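Long-range contacts in DUF4974 domain-containing protein (Parabacteroides distasonis, PDB 4M0N), which probably acts as a membrane-bound FecR-type anti-sigma factor, restraining a partner sigma factor, this chain being the part with its FecR and FecR C-terminal regions: residues K99-D104 / H172-R176; L127-Q132 / K144-Q150; Q180-D185 / S223-Y228. The protein carries 1 engineered substitution. All coordinates share one frame; numbering follows the deposited sequence.

Contact 1 (K99-D104 / H172-R176)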
loop_
_atom_site.group_PDB
_atom_site.type_symbol
_atom_site.label_atom_id
_atom_site.label_comp_id
_atom_site.label_asym_id
_atom_site.label_seq_id
_atom_site.Cartn_x
_atom_site.Cartn_y
_atom_site.Cartn_z
ATOM N N LYS A 99 2.420 1.086 2.764
ATOM C CA LYS A 99 2.109 0.016 1.807
ATOM C C LYS A 99 3.292 -0.906 1.807
ATOM O O LYS A 99 4.371 -0.566 1.277
ATOM C CB LYS A 99 1.839 0.570 0.426
ATOM C CG LYS A 99 1.388 -0.522 -0.521
ATOM C CD LYS A 99 1.083 0.032 -1.872
ATOM C CE LYS A 99 0.641 -1.109 -2.778
ATOM N NZ LYS A 99 0.126 -0.482 -4.016
ATOM N N ALA A 100 3.123 -2.100 2.377
ATOM C CA ALA A 100 4.248 -3.021 2.646
ATOM C C ALA A 100 3.795 -4.464 2.536
ATOM O O ALA A 100 3.923 -5.238 3.446
ATOM C CB ALA A 100 4.863 -2.741 4.020
ATOM N N TYR A 101 3.220 -4.793 1.404
ATOM C CA TYR A 101 2.790 -6.162 1.134
ATOM C C TYR A 101 4.051 -7.007 0.935
ATOM O O TYR A 101 4.949 -6.686 0.124
ATOM C CB TYR A 101 1.917 -6.245 -0.122
ATOM C CG TYR A 101 0.545 -5.679 0.045
ATOM C CD1 TYR A 101 -0.478 -6.423 0.622
ATOM C CD2 TYR A 101 0.259 -4.391 -0.367
ATOM C CE1 TYR A 101 -1.753 -5.910 0.775
ATOM C CE2 TYR A 101 -1.007 -3.888 -0.236
ATOM C CZ TYR A 101 -2.000 -4.627 0.345
ATOM O OH TYR A 101 -3.252 -4.097 0.451
ATOM N N GLN A 102 4.095 -8.119 1.653
ATOM C CA GLN A 102 5.267 -8.989 1.583
ATOM C C GLN A 102 5.490 -9.590 0.201
ATOM O O GLN A 102 6.659 -9.834 -0.186
ATOM C CB GLN A 102 5.237 -10.041 2.711
ATOM C CG GLN A 102 4.183 -11.115 2.589
ATOM C CD GLN A 102 4.075 -12.047 3.818
ATOM O OE1 GLN A 102 4.805 -11.943 4.826
ATOM N NE2 GLN A 102 3.156 -12.965 3.721
ATOM N N GLU A 103 4.414 -9.764 -0.571
ATOM C CA GLU A 103 4.505 -10.227 -1.969
ATOM C C GLU A 103 4.912 -9.205 -3.050
ATOM O O GLU A 103 5.071 -9.572 -4.228
ATOM C CB GLU A 103 3.182 -10.886 -2.393
ATOM C CG GLU A 103 1.975 -9.970 -2.500
ATOM C CD GLU A 103 1.108 -9.932 -1.264
ATOM O OE1 GLU A 103 1.712 -10.187 -0.143
ATOM O OE2 GLU A 103 -0.162 -9.669 -1.434
ATOM N N ASP A 104 5.075 -7.934 -2.689
ATOM C CA ASP A 104 5.299 -6.879 -3.675
ATOM C C ASP A 104 6.788 -6.537 -3.741
ATOM O O ASP A 104 7.520 -6.707 -2.772
ATOM C CB ASP A 104 4.558 -5.592 -3.311
ATOM C CG ASP A 104 3.044 -5.666 -3.531
ATOM O OD1 ASP A 104 2.525 -6.763 -3.869
ATOM O OD2 ASP A 104 2.378 -4.590 -3.356
ATOM N N HIS A 172 -0.762 -6.727 -8.869
ATOM C CA HIS A 172 -0.973 -7.148 -7.482
ATOM C C HIS A 172 -2.079 -6.320 -6.806
ATOM O O HIS A 172 -2.933 -6.874 -6.135
ATOM C CB HIS A 172 0.321 -7.025 -6.713
ATOM C CG HIS A 172 1.266 -8.155 -6.954
ATOM N ND1 HIS A 172 2.184 -8.573 -6.013
ATOM C CD2 HIS A 172 1.413 -8.978 -8.018
ATOM C CE1 HIS A 172 2.868 -9.599 -6.496
ATOM N NE2 HIS A 172 2.421 -9.864 -7.712
ATOM N N ASP A 173 -2.092 -5.009 -7.031
ATOM C CA ASP A 173 -3.165 -4.161 -6.503
ATOM C C ASP A 173 -4.526 -4.603 -7.007
ATOM O O ASP A 173 -5.517 -4.647 -6.248
ATOM C CB ASP A 173 -2.999 -2.697 -6.898
ATOM C CG ASP A 173 -1.843 -2.016 -6.206
ATOM O OD1 ASP A 173 -1.308 -2.560 -5.230
ATOM O OD2 ASP A 173 -1.506 -0.899 -6.646
ATOM N N LEU A 174 -4.601 -4.915 -8.299
ATOM C CA LEU A 174 -5.874 -5.354 -8.871
ATOM C C LEU A 174 -6.328 -6.686 -8.301
ATOM O O LEU A 174 -7.508 -6.843 -7.907
ATOM C CB LEU A 174 -5.800 -5.430 -10.395
ATOM C CG LEU A 174 -5.481 -4.131 -11.158
ATOM C CD1 LEU A 174 -5.521 -4.404 -12.656
ATOM C CD2 LEU A 174 -6.392 -2.978 -10.800
ATOM N N GLU A 175 -5.409 -7.639 -8.220
ATOM C CA GLU A 175 -5.753 -8.930 -7.638
ATOM C C GLU A 175 -6.309 -8.796 -6.231
ATOM O O GLU A 175 -7.314 -9.422 -5.861
ATOM C CB GLU A 175 -4.544 -9.865 -7.582
ATOM C CG GLU A 175 -4.013 -10.321 -8.911
ATOM C CD GLU A 175 -2.905 -11.334 -8.726
ATOM O OE1 GLU A 175 -1.829 -10.938 -8.225
ATOM O OE2 GLU A 175 -3.128 -12.501 -9.086
ATOM N N ARG A 176 -5.669 -7.953 -5.430
ATOM C CA ARG A 176 -6.105 -7.750 -4.068
ATOM C C ARG A 176 -7.430 -6.985 -3.934
ATOM O O ARG A 176 -8.271 -7.320 -3.101
ATOM C CB ARG A 176 -5.009 -7.016 -3.302
ATOM C CG ARG A 176 -3.819 -7.901 -3.047
ATOM C CD ARG A 176 -2.847 -7.236 -2.075
ATOM N NE ARG A 176 -2.193 -6.093 -2.687
ATOM C CZ ARG A 176 -0.934 -6.062 -3.128
ATOM N NH1 ARG A 176 -0.154 -7.114 -3.042
ATOM N NH2 ARG A 176 -0.460 -4.952 -3.692
HETATM O O HOH W 1 -3.555 -3.567 -2.493
#

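Contact 2 (L127-Q132 / K144-Q150)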
loop_
_atom_site.group_PDB
_atom_site.type_symbol
_atom_site.label_atom_id
_atom_site.label_comp_id
_atom_site.label_asym_id
_atom_site.label_seq_id
_atom_site.Cartn_x
_atom_site.Cartn_y
_atom_site.Cartn_z
ATOM N N LEU A 127 9.883 12.636 7.033
ATOM C CA LEU A 127 8.993 12.948 5.915
ATOM C C LEU A 127 7.926 13.905 6.377
ATOM O O LEU A 127 7.485 13.847 7.520
ATOM C CB LEU A 127 8.302 11.699 5.437
ATOM C CG LEU A 127 9.202 10.643 4.794
ATOM C CD1 LEU A 127 8.307 9.453 4.519
ATOM C CD2 LEU A 127 9.882 11.163 3.541
ATOM N N LEU A 128 7.537 14.786 5.460
ATOM C CA LEU A 128 6.477 15.735 5.667
ATOM C C LEU A 128 5.314 15.435 4.714
ATOM O O LEU A 128 5.412 14.555 3.866
ATOM C CB LEU A 128 7.030 17.131 5.344
ATOM C CG LEU A 128 8.159 17.643 6.227
ATOM C CD1 LEU A 128 8.698 18.940 5.604
ATOM C CD2 LEU A 128 7.574 17.880 7.600
ATOM N N PRO A 129 4.201 16.193 4.853
ATOM C CA PRO A 129 3.053 15.901 4.001
ATOM C C PRO A 129 3.362 15.932 2.521
ATOM O O PRO A 129 4.095 16.778 2.031
ATOM C CB PRO A 129 2.043 16.976 4.414
ATOM C CG PRO A 129 2.347 17.185 5.876
ATOM C CD PRO A 129 3.853 17.167 5.900
ATOM N N ASN A 130 2.827 14.941 1.828
ATOM C CA ASN A 130 3.024 14.760 0.397
ATOM C C ASN A 130 4.473 14.481 -0.013
ATOM O O ASN A 130 4.890 14.777 -1.121
ATOM C CB ASN A 130 2.371 15.870 -0.385
ATOM C CG ASN A 130 0.903 16.018 -0.020
ATOM O OD1 ASN A 130 0.192 15.018 0.090
ATOM N ND2 ASN A 130 0.500 17.209 0.314
ATOM N N GLU A 131 5.228 13.934 0.937
ATOM C CA GLU A 131 6.482 13.259 0.679
ATOM C C GLU A 131 6.288 11.765 0.897
ATOM O O GLU A 131 5.380 11.325 1.602
ATOM C CB GLU A 131 7.569 13.795 1.620
ATOM C CG GLU A 131 7.820 15.279 1.446
ATOM C CD GLU A 131 9.080 15.737 2.190
ATOM O OE1 GLU A 131 9.295 15.254 3.334
ATOM O OE2 GLU A 131 9.840 16.556 1.617
ATOM N N GLN A 132 7.140 10.990 0.252
ATOM C CA GLN A 132 7.027 9.566 0.250
ATOM C C GLN A 132 8.408 8.959 0.210
ATOM O O GLN A 132 9.309 9.541 -0.357
ATOM C CB GLN A 132 6.270 9.193 -1.040
ATOM C CG GLN A 132 6.136 7.764 -1.423
ATOM C CD GLN A 132 5.352 7.635 -2.707
ATOM O OE1 GLN A 132 5.844 7.919 -3.826
ATOM N NE2 GLN A 132 4.133 7.211 -2.557
ATOM N N LYS A 144 13.367 8.803 -1.876
ATOM C CA LYS A 144 12.491 9.790 -1.289
ATOM C C LYS A 144 12.080 10.772 -2.366
ATOM O O LYS A 144 12.902 11.236 -3.129
ATOM C CB LYS A 144 13.219 10.539 -0.166
ATOM C CG LYS A 144 12.376 11.575 0.571
ATOM C CD LYS A 144 12.720 12.977 0.162
ATOM C CE LYS A 144 11.711 13.996 0.652
ATOM N NZ LYS A 144 12.027 15.298 -0.020
ATOM N N LYS A 145 10.791 11.093 -2.390
ATOM C CA LYS A 145 10.222 11.909 -3.431
ATOM C C LYS A 145 8.926 12.556 -2.986
ATOM O O LYS A 145 8.431 12.278 -1.907
ATOM C CB LYS A 145 9.943 11.077 -4.682
ATOM C CG LYS A 145 8.910 9.975 -4.492
ATOM C CD LYS A 145 8.608 9.243 -5.795
ATOM C CE LYS A 145 8.038 10.117 -6.909
ATOM N NZ LYS A 145 7.463 9.218 -7.936
ATOM N N ASN A 146 8.371 13.416 -3.844
ATOM C CA ASN A 146 7.060 13.979 -3.588
ATOM C C ASN A 146 5.996 13.115 -4.200
ATOM O O ASN A 146 6.173 12.551 -5.290
ATOM C CB ASN A 146 6.950 15.401 -4.167
ATOM C CG ASN A 146 7.887 16.382 -3.506
ATOM O OD1 ASN A 146 8.083 16.359 -2.296
ATOM N ND2 ASN A 146 8.423 17.301 -4.297
ATOM N N GLU A 147 4.866 13.017 -3.527
ATOM C CA GLU A 147 3.714 12.325 -4.105
ATOM C C GLU A 147 2.498 12.835 -3.369
ATOM O O GLU A 147 2.549 13.119 -2.168
ATOM C CB GLU A 147 3.844 10.799 -3.960
ATOM C CG GLU A 147 2.700 10.000 -4.582
ATOM C CD GLU A 147 2.541 10.283 -6.058
ATOM O OE1 GLU A 147 3.179 9.595 -6.868
ATOM O OE2 GLU A 147 1.752 11.187 -6.409
ATOM N N ASP A 148 1.395 12.924 -4.092
ATOM C CA ASP A 148 0.114 13.360 -3.542
ATOM C C ASP A 148 -0.502 12.281 -2.682
ATOM O O ASP A 148 -1.020 11.275 -3.189
ATOM C CB ASP A 148 -0.803 13.721 -4.727
ATOM C CG ASP A 148 -2.120 14.298 -4.306
ATOM O OD1 ASP A 148 -2.583 14.024 -3.205
ATOM O OD2 ASP A 148 -2.716 15.060 -5.102
ATOM N N ALA A 149 -0.429 12.452 -1.355
ATOM C CA ALA A 149 -0.889 11.432 -0.432
ATOM C C ALA A 149 -2.409 11.251 -0.479
ATOM O O ALA A 149 -2.894 10.191 -0.113
ATOM C CB ALA A 149 -0.446 11.761 1.001
ATOM N N GLN A 150 -3.147 12.285 -0.907
ATOM C CA GLN A 150 -4.599 12.137 -1.081
ATOM C C GLN A 150 -4.876 11.102 -2.183
ATOM O O GLN A 150 -5.831 10.300 -2.077
ATOM C CB GLN A 150 -5.241 13.491 -1.378
ATOM C CG GLN A 150 -6.740 13.439 -1.500
ATOM C CD GLN A 150 -7.357 14.810 -1.537
ATOM O OE1 GLN A 150 -6.699 15.780 -1.865
ATOM N NE2 GLN A 150 -8.635 14.892 -1.200
HETATM O O HOH W 2 2.914 11.158 -0.094
HETATM O O HOH W 3 5.123 7.781 -6.319
#

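Contact 3 (Q180-D185 / S223-Y228)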
loop_
_atom_site.group_PDB
_atom_site.type_symbol
_atom_site.label_atom_id
_atom_site.label_comp_id
_atom_site.label_asym_id
_atom_site.label_seq_id
_atom_site.Cartn_x
_atom_site.Cartn_y
_atom_site.Cartn_z
ATOM N N GLN A 180 -9.351 -11.396 -7.546
ATOM C CA GLN A 180 -9.322 -12.041 -8.831
ATOM C C GLN A 180 -7.883 -12.328 -9.220
ATOM O O GLN A 180 -7.077 -11.407 -9.294
ATOM C CB GLN A 180 -9.983 -11.132 -9.862
ATOM C CG GLN A 180 -9.837 -11.596 -11.303
ATOM C CD GLN A 180 -10.400 -12.997 -11.534
ATOM O OE1 GLN A 180 -11.603 -13.224 -11.370
ATOM N NE2 GLN A 180 -9.535 -13.941 -11.905
ATOM N N GLU A 181 -7.558 -13.602 -9.484
ATOM C CA GLU A 181 -6.209 -13.961 -9.896
ATOM C C GLU A 181 -5.929 -13.384 -11.282
ATOM O O GLU A 181 -6.718 -13.538 -12.218
ATOM C CB GLU A 181 -6.014 -15.476 -9.904
ATOM C CG GLU A 181 -4.549 -15.898 -9.922
ATOM C CD GLU A 181 -4.321 -17.299 -10.488
ATOM O OE1 GLU A 181 -5.259 -18.119 -10.481
ATOM O OE2 GLU A 181 -3.190 -17.574 -10.947
ATOM N N ILE A 182 -4.805 -12.691 -11.392
ATOM C CA ILE A 182 -4.393 -12.125 -12.651
ATOM C C ILE A 182 -2.935 -12.481 -12.844
ATOM O O ILE A 182 -2.121 -12.191 -11.982
ATOM C CB ILE A 182 -4.515 -10.595 -12.674
ATOM C CG1 ILE A 182 -5.955 -10.149 -12.436
ATOM C CG2 ILE A 182 -3.984 -10.041 -13.990
ATOM C CD1 ILE A 182 -6.065 -8.649 -12.197
ATOM N N VAL A 183 -2.634 -13.096 -13.980
ATOM C CA VAL A 183 -1.280 -13.518 -14.317
ATOM C C VAL A 183 -0.838 -12.853 -15.626
ATOM O O VAL A 183 -1.666 -12.529 -16.476
ATOM C CB VAL A 183 -1.206 -15.057 -14.444
ATOM C CG1 VAL A 183 -1.799 -15.716 -13.208
ATOM C CG2 VAL A 183 -1.929 -15.552 -15.692
ATOM N N LEU A 184 0.470 -12.646 -15.756
ATOM C CA LEU A 184 1.081 -12.114 -16.973
ATOM C C LEU A 184 1.531 -13.271 -17.845
ATOM O O LEU A 184 2.170 -14.200 -17.343
ATOM C CB LEU A 184 2.300 -11.248 -16.616
ATOM C CG LEU A 184 2.009 -9.934 -15.887
ATOM C CD1 LEU A 184 3.269 -9.327 -15.285
ATOM C CD2 LEU A 184 1.345 -8.956 -16.844
ATOM N N ASP A 185 1.177 -13.227 -19.134
ATOM C CA ASP A 185 1.694 -14.164 -20.126
ATOM C C ASP A 185 3.221 -14.250 -19.965
ATOM O O ASP A 185 3.908 -13.239 -20.095
ATOM C CB ASP A 185 1.317 -13.680 -21.544
ATOM C CG ASP A 185 1.749 -14.636 -22.648
ATOM O OD1 ASP A 185 2.555 -15.545 -22.398
ATOM O OD2 ASP A 185 1.283 -14.462 -23.793
ATOM N N SER A 223 -11.216 -19.194 -13.592
ATOM C CA SER A 223 -10.833 -18.416 -12.408
ATOM C C SER A 223 -9.479 -17.701 -12.539
ATOM O O SER A 223 -8.811 -17.432 -11.534
ATOM C CB SER A 223 -10.816 -19.305 -11.159
ATOM O OG SER A 223 -9.603 -20.038 -11.067
ATOM N N ARG A 224 -9.082 -17.403 -13.768
ATOM C CA ARG A 224 -7.796 -16.788 -14.036
ATOM C C ARG A 224 -8.015 -15.722 -15.097
ATOM O O ARG A 224 -8.694 -15.983 -16.093
ATOM C CB ARG A 224 -6.824 -17.854 -14.552
ATOM C CG ARG A 224 -5.364 -17.607 -14.228
ATOM C CD ARG A 224 -4.488 -18.673 -14.868
ATOM N NE ARG A 224 -3.250 -18.900 -14.121
ATOM C CZ ARG A 224 -2.305 -19.779 -14.461
ATOM N NH1 ARG A 224 -2.436 -20.536 -15.549
ATOM N NH2 ARG A 224 -1.220 -19.904 -13.705
ATOM N N ILE A 225 -7.490 -14.520 -14.873
ATOM C CA ILE A 225 -7.344 -13.562 -15.953
ATOM C C ILE A 225 -5.880 -13.553 -16.355
ATOM O O ILE A 225 -4.998 -13.439 -15.503
ATOM C CB ILE A 225 -7.786 -12.132 -15.572
ATOM C CG1 ILE A 225 -9.290 -12.097 -15.318
ATOM C CG2 ILE A 225 -7.432 -11.151 -16.684
ATOM C CD1 ILE A 225 -9.791 -10.756 -14.852
ATOM N N VAL A 226 -5.639 -13.671 -17.659
ATOM C CA VAL A 226 -4.286 -13.664 -18.229
ATOM C C VAL A 226 -4.088 -12.410 -19.075
ATOM O O VAL A 226 -4.916 -12.096 -19.923
ATOM C CB VAL A 226 -4.052 -14.895 -19.118
ATOM C CG1 VAL A 226 -2.641 -14.874 -19.699
ATOM C CG2 VAL A 226 -4.307 -16.183 -18.336
ATOM N N LEU A 227 -3.004 -11.685 -18.826
ATOM C CA LEU A 227 -2.684 -10.486 -19.596
ATOM C C LEU A 227 -1.682 -10.854 -20.665
ATOM O O LEU A 227 -0.813 -11.700 -20.440
ATOM C CB LEU A 227 -2.086 -9.390 -18.712
ATOM C CG LEU A 227 -2.960 -8.857 -17.575
ATOM C CD1 LEU A 227 -2.310 -7.658 -16.884
ATOM C CD2 LEU A 227 -4.354 -8.487 -18.074
ATOM N N TYR A 228 -1.816 -10.237 -21.834
ATOM C CA TYR A 228 -0.944 -10.556 -22.953
ATOM C C TYR A 228 -0.820 -9.372 -23.911
ATOM O O TYR A 228 -1.395 -8.303 -23.672
ATOM C CB TYR A 228 -1.441 -11.815 -23.663
ATOM C CG TYR A 228 -2.740 -11.631 -24.390
ATOM C CD1 TYR A 228 -3.960 -11.661 -23.714
ATOM C CD2 TYR A 228 -2.756 -11.453 -25.780
ATOM C CE1 TYR A 228 -5.159 -11.492 -24.404
ATOM C CE2 TYR A 228 -3.937 -11.283 -26.469
ATOM C CZ TYR A 228 -5.134 -11.301 -25.786
ATOM O OH TYR A 228 -6.282 -11.120 -26.515
#

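Contact 1 (K99-D104 / H172-R176)
R176, on helix 167-178 of the FecR C-terminal region, lies flat against Y101 in the loop after strand 94-100 of the FecR region, at the centre of a salt-bridge network that joins the two parts of the chain. Guanidinium and phenol planes are only 4° apart, a face-on cation-pi stack with CZ of R176 3.5 Å from the centroid of the Y101 ring. The arginine's bend at chi3 (-69°) turns NE and the guanidinium flat over the ring, and its CD lies over the same face, adding a CH-pi contact. Tyrosine suits this place because its ring supports the cation while OH reaches past it, to A45 O and, weakly, to a water that accepts from R176 NE.

The type I turn Y101-D104 brings two carboxylates to the edge of the guanidinium. D104 takes it end-on, R176 NH1 to D104 OD1 (2.8 Å) and R176 NH2 to D104 OD2 (2.9 Å), and this pairing fixes the rotation of the flat group. E103 OE2 meets R176 NH1 from above its own carboxylate plane, at 3.0 Å. D173, one helical turn before R176 on its helix, accepts from NH2 through OD1 and shares that oxygen with K99, whose fully extended chain places NZ 2.8 Å away. Alternating charges thus probably offset the 4.5 Å approach of K99 NZ to R176 NH2. E103 also lies near a bound magnesium ion. H172 ND1 gives D104 OD1 a second strong donor at 2.8 Å, arriving on the anti side and from the face of the carboxylate opposite to R176 NH1.

Contact 2 (L127-Q132 / K144-Q150)
E131 and K144 cross at an angle on one face of the hairpin formed by strands 131-136 and 142-146, and the lysine's bend at chi2 (-104°) swings NZ back to within 3.0 Å of E131 OE2. The ammonium sits above the carboxylate plane, while the other oxygen, OE1, accepts from L128 N; a glutamate can therefore brace its own type II turn and pair with the lysine at once. N146 runs beside E131, pointing the same way.

On the other face Q132 lies between K145 and E147, all three side chains directed alike. Amide and carboxylate planes of Q132 and E147 are turned 67° apart, and the aliphatic CB of E147 packs 3.5 Å from Q132 OE1. One water links the three polar ends, donating to Q132 OE1 and E147 OE1 and accepting from K145 NZ. Q132 and K145 also exchange two backbone hydrogen bonds.

N130 adopts the positive phi of its turn, a conformation asparagine tolerates well. Its O takes E147 N at 3.0 Å, and its OD1 takes A149 N at 3.0 Å; the small methyl of A149 fits beside that oxygen. D148 N-caps the short helix 149-152, accepting from K151 N and weakly from Q150 N. Beyond the hairpin, Q132 NE2 reaches S110 of strand 106-111, E147 bonds to Y161 and N163 of strand 159-166, and V152 of helix 149-152 packs against both side chains.

Contact 3 (Q180-D185 / S223-Y228)
Q180 sends CG anti to the backbone N (chi1 171°), 3.6 Å from I225 CD1, and the bend at chi2 (58°) helps turn NE2 back to E181 O at 2.9 Å. That carbonyl also accepts from I225 N, from the opposite face of its plane. An alanine in place of Q180 would probably cost E181 O one of its two donors and leave the end of I225 partly uncovered. V183 N bonds to I225 O, L227 N to V183 O and D185 N to L227 O, the regular pattern of parallel strands.

Beta-branched isoleucines and valines suit the extended backbone; leucines add bulk to the apolar face that I182, I225, L184 and L227 share. There L184 CD2 meets L227 CD1 at 3.9 Å, and I171 of helix 167-178 and L207 of helix 203-214 pack on it. On the other, V183 puts CG2 between backbone N and carbonyl carbon (chi1 -52°), letting it touch V226 CG2 at 3.6 Å. R224, extended to NE, crosses V183 and makes a weak, long salt-bridge hydrogen bond from NE to E181 OE2 (3.4 Å). Strand 182-184 edges a three-stranded sheet with two helices on one face: an alpha/beta layer consistent with the Secretin_N0 clan.

From the N terminus, the chain first lays down most strands of the two large sheets and leaves strand 94-100 at K99-D104. Contact 2 closes next, at the open end of the hairpin 131-136/142-146, bringing K144-Q150 beside L127-Q132 at the edge of the antiparallel sheet. It is nested inside the longer loop that contact 1 closes when helix 167-178 returns to K99-D104. Contact 3 follows in series, joining strand 182-184 to the final strand, 224-228, around helix 203-214. Contacts 1 and 3 touch where helix gives way to strand: E175 OE2 probably accepts from I182 N, and L174 packs on I182. Contacts 2 and 3 lie on opposite sides of the chain's centre, centres about 32 Å apart.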